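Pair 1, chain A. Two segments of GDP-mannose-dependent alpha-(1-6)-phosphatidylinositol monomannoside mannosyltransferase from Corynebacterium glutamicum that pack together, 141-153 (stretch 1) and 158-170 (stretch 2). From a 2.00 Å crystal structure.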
# COMPACT_ATOMS: atom_id res chain seq x y z
N VAL A 141 -10.98 -15.08 15.75
CA VAL A 141 -11.08 -14.71 14.34
C VAL A 141 -10.92 -15.95 13.45
O VAL A 141 -10.02 -16.77 13.66
CB VAL A 141 -10.04 -13.62 13.97
CG1 VAL A 141 -9.86 -13.51 12.47
CG2 VAL A 141 -10.45 -12.27 14.55
N ASP A 142 -11.79 -16.08 12.45
CA ASP A 142 -11.77 -17.22 11.54
C ASP A 142 -10.78 -17.02 10.40
O ASP A 142 -10.11 -17.97 9.99
CB ASP A 142 -13.18 -17.49 10.99
CG ASP A 142 -14.20 -17.70 12.09
OD1 ASP A 142 -14.02 -18.62 12.91
OD2 ASP A 142 -15.19 -16.93 12.15
N VAL A 143 -10.70 -15.80 9.90
CA VAL A 143 -9.80 -15.46 8.80
C VAL A 143 -8.99 -14.22 9.15
O VAL A 143 -9.54 -13.15 9.38
CB VAL A 143 -10.57 -15.22 7.47
CG1 VAL A 143 -9.59 -14.89 6.34
CG2 VAL A 143 -11.42 -16.43 7.09
N LEU A 144 -7.67 -14.38 9.19
CA LEU A 144 -6.78 -13.24 9.38
C LEU A 144 -6.06 -12.93 8.07
O LEU A 144 -5.34 -13.77 7.53
CB LEU A 144 -5.77 -13.49 10.50
CG LEU A 144 -5.01 -12.24 10.95
CD1 LEU A 144 -5.78 -11.48 12.03
CD2 LEU A 144 -3.62 -12.60 11.43
N THR A 145 -6.27 -11.72 7.56
CA THR A 145 -5.60 -11.32 6.32
C THR A 145 -4.30 -10.56 6.59
O THR A 145 -4.16 -9.90 7.62
CB THR A 145 -6.53 -10.53 5.35
OG1 THR A 145 -6.59 -9.15 5.72
CG2 THR A 145 -7.94 -11.13 5.31
N TYR A 146 -3.36 -10.68 5.65
CA TYR A 146 -2.04 -10.06 5.77
C TYR A 146 -1.63 -9.47 4.42
O TYR A 146 -2.08 -9.94 3.37
CB TYR A 146 -1.01 -11.08 6.27
CG TYR A 146 -0.83 -12.28 5.35
CD1 TYR A 146 0.12 -12.26 4.33
CD2 TYR A 146 -1.59 -13.44 5.52
CE1 TYR A 146 0.29 -13.36 3.48
CE2 TYR A 146 -1.42 -14.54 4.68
CZ TYR A 146 -0.48 -14.49 3.67
OH TYR A 146 -0.30 -15.58 2.83
N ILE A 147 -0.76 -8.46 4.45
CA ILE A 147 -0.36 -7.74 3.24
C ILE A 147 0.85 -8.36 2.50
O ILE A 147 0.97 -8.23 1.28
CB ILE A 147 -0.13 -6.22 3.50
CG1 ILE A 147 1.08 -5.98 4.40
CG2 ILE A 147 -1.41 -5.58 4.07
CD1 ILE A 147 1.56 -4.53 4.44
N SER A 148 1.74 -9.02 3.25
CA SER A 148 2.92 -9.66 2.66
C SER A 148 3.35 -10.90 3.44
O SER A 148 3.02 -11.04 4.62
CB SER A 148 4.09 -8.67 2.56
OG SER A 148 4.44 -8.17 3.84
N GLN A 149 4.08 -11.79 2.78
CA GLN A 149 4.66 -12.95 3.44
C GLN A 149 5.63 -12.52 4.55
O GLN A 149 5.79 -13.22 5.55
CB GLN A 149 5.37 -13.86 2.44
CG GLN A 149 4.44 -14.55 1.43
CD GLN A 149 3.42 -15.47 2.09
OE1 GLN A 149 2.27 -15.55 1.63
NE2 GLN A 149 3.82 -16.16 3.15
N TYR A 150 6.25 -11.36 4.36
CA TYR A 150 7.12 -10.77 5.37
C TYR A 150 6.38 -10.47 6.68
O TYR A 150 6.80 -10.93 7.74
CB TYR A 150 7.81 -9.50 4.87
CG TYR A 150 8.67 -8.85 5.93
CD1 TYR A 150 9.96 -9.30 6.17
CD2 TYR A 150 8.17 -7.81 6.73
CE1 TYR A 150 10.76 -8.73 7.16
CE2 TYR A 150 8.96 -7.23 7.72
CZ TYR A 150 10.25 -7.70 7.93
OH TYR A 150 11.04 -7.13 8.90
N THR A 151 5.29 -9.70 6.59
CA THR A 151 4.53 -9.34 7.79
C THR A 151 3.96 -10.57 8.48
O THR A 151 4.01 -10.68 9.71
CB THR A 151 3.40 -8.30 7.52
OG1 THR A 151 2.45 -8.84 6.59
CG2 THR A 151 3.97 -6.99 6.99
N LEU A 152 3.47 -11.52 7.68
CA LEU A 152 2.99 -12.81 8.19
C LEU A 152 4.05 -13.52 9.04
O LEU A 152 3.75 -13.97 10.15
CB LEU A 152 2.51 -13.72 7.05
CG LEU A 152 1.94 -15.08 7.49
CD1 LEU A 152 0.67 -14.91 8.33
CD2 LEU A 152 1.69 -15.99 6.30
N ARG A 153 5.27 -13.63 8.52
CA ARG A 153 6.37 -14.26 9.26
C ARG A 153 6.62 -13.58 10.61
O ARG A 153 6.89 -14.26 11.61
CB ARG A 153 7.65 -14.30 8.43
CG ARG A 153 8.80 -15.07 9.08
CD ARG A 153 10.00 -15.24 8.16
NE ARG A 153 10.75 -13.99 7.97
CZ ARG A 153 10.70 -13.25 6.87
NH1 ARG A 153 9.94 -13.61 5.85
NH2 ARG A 153 11.43 -12.14 6.79
N ALA A 158 2.34 -15.15 17.08
CA ALA A 158 1.58 -14.37 18.06
C ALA A 158 0.07 -14.61 17.96
O ALA A 158 -0.59 -14.78 18.99
CB ALA A 158 1.90 -12.88 17.92
N PHE A 159 -0.45 -14.64 16.74
CA PHE A 159 -1.88 -14.89 16.51
C PHE A 159 -2.29 -16.33 16.82
O PHE A 159 -3.43 -16.58 17.24
CB PHE A 159 -2.27 -14.53 15.07
CG PHE A 159 -2.43 -13.05 14.84
CD1 PHE A 159 -1.42 -12.30 14.25
CD2 PHE A 159 -3.60 -12.39 15.22
CE1 PHE A 159 -1.56 -10.93 14.03
CE2 PHE A 159 -3.76 -11.02 15.02
CZ PHE A 159 -2.73 -10.29 14.42
N GLY A 160 -1.38 -17.27 16.61
CA GLY A 160 -1.65 -18.69 16.86
C GLY A 160 -2.21 -19.39 15.64
O GLY A 160 -2.29 -18.80 14.56
N SER A 161 -2.62 -20.65 15.81
CA SER A 161 -3.02 -21.49 14.68
C SER A 161 -4.54 -21.60 14.44
O SER A 161 -4.97 -22.30 13.52
CB SER A 161 -2.39 -22.88 14.79
OG SER A 161 -2.87 -23.59 15.92
N HIS A 162 -5.35 -20.93 15.26
CA HIS A 162 -6.81 -20.97 15.10
C HIS A 162 -7.32 -20.37 13.78
O HIS A 162 -8.14 -21.01 13.10
CB HIS A 162 -7.54 -20.33 16.29
CG HIS A 162 -9.02 -20.21 16.09
ND1 HIS A 162 -9.62 -19.08 15.57
CD2 HIS A 162 -10.02 -21.09 16.32
CE1 HIS A 162 -10.92 -19.27 15.49
NE2 HIS A 162 -11.19 -20.48 15.94
N PRO A 163 -6.87 -19.16 13.40
CA PRO A 163 -7.40 -18.61 12.16
C PRO A 163 -6.73 -19.17 10.91
O PRO A 163 -5.61 -19.68 10.99
CB PRO A 163 -7.11 -17.11 12.28
CG PRO A 163 -5.93 -17.01 13.16
CD PRO A 163 -5.90 -18.24 14.04
N THR A 164 -7.42 -19.09 9.78
CA THR A 164 -6.80 -19.30 8.47
C THR A 164 -6.19 -17.98 8.01
O THR A 164 -6.80 -16.92 8.17
CB THR A 164 -7.82 -19.80 7.42
OG1 THR A 164 -8.87 -18.83 7.27
CG2 THR A 164 -8.41 -21.14 7.82
N PHE A 165 -4.99 -18.05 7.45
CA PHE A 165 -4.27 -16.85 7.03
C PHE A 165 -4.37 -16.64 5.52
O PHE A 165 -4.04 -17.54 4.74
CB PHE A 165 -2.81 -16.90 7.49
CG PHE A 165 -2.65 -16.93 8.98
CD1 PHE A 165 -2.52 -15.75 9.71
CD2 PHE A 165 -2.61 -18.15 9.66
CE1 PHE A 165 -2.36 -15.78 11.09
CE2 PHE A 165 -2.46 -18.19 11.05
CZ PHE A 165 -2.33 -17.00 11.76
N GLU A 166 -4.85 -15.46 5.12
CA GLU A 166 -5.10 -15.15 3.71
C GLU A 166 -4.38 -13.89 3.26
O GLU A 166 -4.43 -12.86 3.94
CB GLU A 166 -6.61 -15.01 3.46
CG GLU A 166 -7.43 -16.27 3.69
CD GLU A 166 -7.35 -17.27 2.54
OE1 GLU A 166 -6.83 -16.91 1.46
OE2 GLU A 166 -7.81 -18.41 2.72
N HIS A 167 -3.71 -13.97 2.11
CA HIS A 167 -2.98 -12.83 1.55
C HIS A 167 -3.95 -11.83 0.92
O HIS A 167 -4.56 -12.10 -0.11
CB HIS A 167 -1.94 -13.32 0.52
CG HIS A 167 -1.00 -12.26 0.04
ND1 HIS A 167 -0.67 -12.11 -1.29
CD2 HIS A 167 -0.32 -11.30 0.71
CE1 HIS A 167 0.18 -11.10 -1.42
NE2 HIS A 167 0.40 -10.59 -0.22
N LEU A 168 -4.10 -10.67 1.57
CA LEU A 168 -4.98 -9.62 1.05
C LEU A 168 -4.33 -8.23 1.11
O LEU A 168 -4.72 -7.39 1.92
CB LEU A 168 -6.34 -9.64 1.77
CG LEU A 168 -7.52 -8.95 1.06
CD1 LEU A 168 -7.95 -9.72 -0.19
CD2 LEU A 168 -8.70 -8.76 2.00
N PRO A 169 -3.32 -8.00 0.24
CA PRO A 169 -2.72 -6.68 0.12
C PRO A 169 -3.61 -5.75 -0.69
O PRO A 169 -4.55 -6.20 -1.35
CB PRO A 169 -1.43 -6.96 -0.65
CG PRO A 169 -1.77 -8.13 -1.50
CD PRO A 169 -2.67 -8.98 -0.66
N SER A 170 -3.30 -4.45 -0.66
CA SER A 170 -3.95 -3.49 -1.54
C SER A 170 -3.74 -3.87 -3.00
O SER A 170 -2.72 -4.46 -3.36
CB SER A 170 -3.38 -2.09 -1.29
OG SER A 170 -3.96 -1.14 -2.16
O HOH W 1 -10.15 -21.02 11.27
O HOH W 2 -4.55 -7.58 5.31

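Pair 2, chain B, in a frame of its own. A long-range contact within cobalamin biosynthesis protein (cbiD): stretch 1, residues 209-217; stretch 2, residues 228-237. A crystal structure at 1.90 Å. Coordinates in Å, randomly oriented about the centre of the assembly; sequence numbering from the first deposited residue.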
# COMPACT_ATOMS: atom_id res chain seq x y z
N HIS B 209 -24.53 8.36 3.58
CA HIS B 209 -24.98 9.09 4.75
C HIS B 209 -24.12 8.72 5.96
O HIS B 209 -23.67 9.60 6.71
CB HIS B 209 -26.45 8.80 5.06
CG HIS B 209 -26.96 9.51 6.26
ND1 HIS B 209 -26.99 10.89 6.36
CD2 HIS B 209 -27.40 9.05 7.46
CE1 HIS B 209 -27.41 11.24 7.56
NE2 HIS B 209 -27.67 10.14 8.24
N ARG B 210 -23.88 7.43 6.14
CA ARG B 210 -23.07 6.94 7.25
C ARG B 210 -21.70 6.54 6.74
O ARG B 210 -21.59 5.81 5.76
CB ARG B 210 -23.76 5.75 7.91
CG ARG B 210 -25.22 6.01 8.27
CD ARG B 210 -25.86 4.86 9.05
NE ARG B 210 -27.29 5.09 9.29
CZ ARG B 210 -28.24 4.87 8.38
NH1 ARG B 210 -27.93 4.42 7.18
NH2 ARG B 210 -29.52 5.12 8.68
N ILE B 211 -20.65 7.02 7.39
CA ILE B 211 -19.29 6.69 6.97
C ILE B 211 -18.33 6.44 8.13
O ILE B 211 -18.37 7.14 9.15
CB ILE B 211 -18.67 7.80 6.07
CG1 ILE B 211 -18.56 9.12 6.86
CG2 ILE B 211 -19.49 7.97 4.80
CD1 ILE B 211 -17.56 10.13 6.30
N ALA B 212 -17.46 5.46 7.97
CA ALA B 212 -16.45 5.17 8.98
C ALA B 212 -15.13 5.82 8.54
O ALA B 212 -14.60 5.51 7.47
CB ALA B 212 -16.28 3.66 9.13
N ILE B 213 -14.63 6.75 9.34
CA ILE B 213 -13.37 7.44 9.05
C ILE B 213 -12.25 6.64 9.74
O ILE B 213 -12.10 6.71 10.96
CB ILE B 213 -13.38 8.89 9.62
CG1 ILE B 213 -14.64 9.62 9.14
CG2 ILE B 213 -12.13 9.64 9.16
CD1 ILE B 213 -14.89 10.94 9.85
N THR B 214 -11.49 5.89 8.95
CA THR B 214 -10.42 5.06 9.51
C THR B 214 -9.01 5.56 9.21
O THR B 214 -8.80 6.31 8.26
CB THR B 214 -10.58 3.60 9.03
OG1 THR B 214 -10.19 3.48 7.66
CG2 THR B 214 -12.03 3.18 9.18
N THR B 215 -8.05 5.15 10.05
CA THR B 215 -6.65 5.56 9.91
C THR B 215 -5.81 4.75 8.93
O THR B 215 -4.81 5.24 8.40
CB THR B 215 -5.94 5.55 11.29
OG1 THR B 215 -6.11 4.27 11.91
CG2 THR B 215 -6.50 6.62 12.19
N GLY B 216 -6.19 3.50 8.69
CA GLY B 216 -5.43 2.68 7.77
C GLY B 216 -6.22 1.46 7.36
O GLY B 216 -7.39 1.32 7.73
N ARG B 217 -5.58 0.56 6.62
CA ARG B 217 -6.25 -0.65 6.16
C ARG B 217 -6.76 -1.55 7.29
O ARG B 217 -7.84 -2.10 7.19
CB ARG B 217 -5.31 -1.44 5.24
CG ARG B 217 -5.93 -2.70 4.62
CD ARG B 217 -7.12 -2.37 3.72
NE ARG B 217 -7.53 -3.55 2.95
CZ ARG B 217 -8.29 -3.50 1.86
NH1 ARG B 217 -8.73 -2.33 1.42
NH2 ARG B 217 -8.58 -4.61 1.20
N PRO B 228 -20.73 -2.51 9.86
CA PRO B 228 -21.13 -2.75 8.48
C PRO B 228 -21.99 -1.69 7.77
O PRO B 228 -21.81 -1.44 6.58
CB PRO B 228 -21.82 -4.13 8.55
CG PRO B 228 -22.35 -4.17 9.95
CD PRO B 228 -21.21 -3.60 10.74
N GLU B 229 -22.90 -1.05 8.50
CA GLU B 229 -23.78 -0.04 7.89
C GLU B 229 -23.15 1.34 7.68
O GLU B 229 -23.84 2.31 7.37
CB GLU B 229 -25.08 0.09 8.69
CG GLU B 229 -24.98 0.81 10.03
CD GLU B 229 -24.34 -0.02 11.14
OE1 GLU B 229 -24.54 0.33 12.32
OE2 GLU B 229 -23.63 -1.01 10.84
N TYR B 230 -21.83 1.43 7.86
CA TYR B 230 -21.09 2.68 7.66
C TYR B 230 -20.16 2.43 6.48
O TYR B 230 -19.49 1.40 6.45
CB TYR B 230 -20.22 3.00 8.87
CG TYR B 230 -20.97 3.61 10.02
CD1 TYR B 230 -21.13 4.99 10.09
CD2 TYR B 230 -21.52 2.82 11.02
CE1 TYR B 230 -21.81 5.57 11.14
CE2 TYR B 230 -22.20 3.39 12.08
CZ TYR B 230 -22.35 4.77 12.13
OH TYR B 230 -23.02 5.36 13.18
N GLN B 231 -20.12 3.34 5.51
CA GLN B 231 -19.22 3.13 4.38
C GLN B 231 -17.79 3.41 4.88
O GLN B 231 -17.46 4.54 5.27
CB GLN B 231 -19.57 4.06 3.22
CG GLN B 231 -18.91 3.66 1.90
CD GLN B 231 -19.29 2.26 1.46
OE1 GLN B 231 -20.39 1.79 1.75
NE2 GLN B 231 -18.38 1.59 0.75
N PRO B 232 -16.93 2.38 4.87
CA PRO B 232 -15.54 2.52 5.33
C PRO B 232 -14.61 3.25 4.36
O PRO B 232 -14.51 2.90 3.18
CB PRO B 232 -15.13 1.08 5.60
CG PRO B 232 -15.85 0.32 4.53
CD PRO B 232 -17.22 0.99 4.47
N PHE B 233 -13.93 4.26 4.90
CA PHE B 233 -12.99 5.09 4.17
C PHE B 233 -11.70 5.23 4.95
O PHE B 233 -11.70 5.19 6.18
CB PHE B 233 -13.57 6.49 3.95
CG PHE B 233 -14.66 6.53 2.92
CD1 PHE B 233 -14.35 6.51 1.56
CD2 PHE B 233 -16.00 6.54 3.30
CE1 PHE B 233 -15.36 6.48 0.60
CE2 PHE B 233 -17.02 6.51 2.34
CZ PHE B 233 -16.69 6.48 1.00
N VAL B 234 -10.59 5.38 4.24
CA VAL B 234 -9.31 5.56 4.90
C VAL B 234 -8.91 7.01 4.69
O VAL B 234 -8.73 7.46 3.56
CB VAL B 234 -8.22 4.67 4.29
CG1 VAL B 234 -6.88 5.00 4.94
CG2 VAL B 234 -8.55 3.21 4.51
N PHE B 235 -8.79 7.75 5.78
CA PHE B 235 -8.40 9.14 5.70
C PHE B 235 -7.08 9.39 6.42
O PHE B 235 -6.62 10.53 6.51
CB PHE B 235 -9.51 10.03 6.30
CG PHE B 235 -10.59 10.37 5.32
CD1 PHE B 235 -10.51 11.52 4.55
CD2 PHE B 235 -11.67 9.51 5.12
CE1 PHE B 235 -11.48 11.81 3.59
CE2 PHE B 235 -12.64 9.79 4.17
CZ PHE B 235 -12.55 10.94 3.40
N GLY B 236 -6.47 8.32 6.92
CA GLY B 236 -5.21 8.46 7.62
C GLY B 236 -5.29 9.46 8.77
O GLY B 236 -6.13 9.33 9.66
N VAL B 237 -4.43 10.47 8.74
CA VAL B 237 -4.44 11.47 9.80
C VAL B 237 -5.28 12.68 9.41
O VAL B 237 -5.43 13.62 10.19
CB VAL B 237 -3.01 11.93 10.13
CG1 VAL B 237 -2.15 10.72 10.51
CG2 VAL B 237 -2.41 12.68 8.95
O HOH W 3 -26.25 2.84 6.46

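What backbone geometry do the two pairs share? In each, two short parallel strands lie side by side, their directions 32° apart in pair 1 and 29° apart in pair 2, and 14 central residues superpose with an RMSD of 0.7 Å. The register is the same: Val A143 faces Thr A164 as Ile B211 faces Gln B231, and Tyr A146 faces His A167 as Thr B214 faces Val B234. The backbone ladder therefore repeats bond for bond. Thr A164 N donates to Asp A142 O (2.9 Å) where Gln B231 N donates to Arg B210 O (2.9 Å), and at the far end Leu A168 N to Tyr A146 O (2.8 Å) matches Phe B235 N to Thr B214 O (2.9 Å).

How is the face bearing Leu A144 and Phe A165 filled, compared with that of Ala B212 and Pro B232? In pair 1 Leu A144 is long enough to reach two rings: its CD2 lies 3.6 Å from Phe A159 CD1, over the face of that ring, and 3.4 Å from Phe A165 CE1. In pair 2 the matching Ala B212 ends at CB, 4.0 Å from CB of Tyr B230, the counterpart of Pro A163. The Tyr B230 ring turns its edge to the backbone instead, with CD1 3.4 Å from Ile B211 N.

What happens where Tyr A146 matches Thr B214? The tyrosine ring spreads across the neighbouring strand, and His A167 CA sits over its face, 3.8 Å from the ring centroid. The small threonine stays close to the backbone: besides the ladder bond from Thr B214 N, its OG1 donates to Phe B233 O (2.7 Å), so one carbonyl accepts twice. In pair 1 a side chain doubles a ladder bond at the other end, Thr A164 OG1 donating to Asp A142 O at 3.1 Å.

Is the other face more alike? Val A143 and Ile B211 place their side-chain centres 0.9 Å apart, and Glu A166 and Phe B233 only 0.8 Å apart, despite their different chemistry. Val A143 CG1 meets the aliphatic part of the glutamate at CG (3.7 Å), while Ile B211 CG2 meets Phe B233 CE2 (3.8 Å).

How do the strands finish? In pair 1 His A167 NE2 donates to Ile A147 O (2.9 Å), tying the side chain to the loop, and Pro A169 CB packs 3.3 Å from that same oxygen. The matching Val B234 can only pack, and Gly B236, with positive phi, brings its CA to 3.3 Å from Thr B215 O.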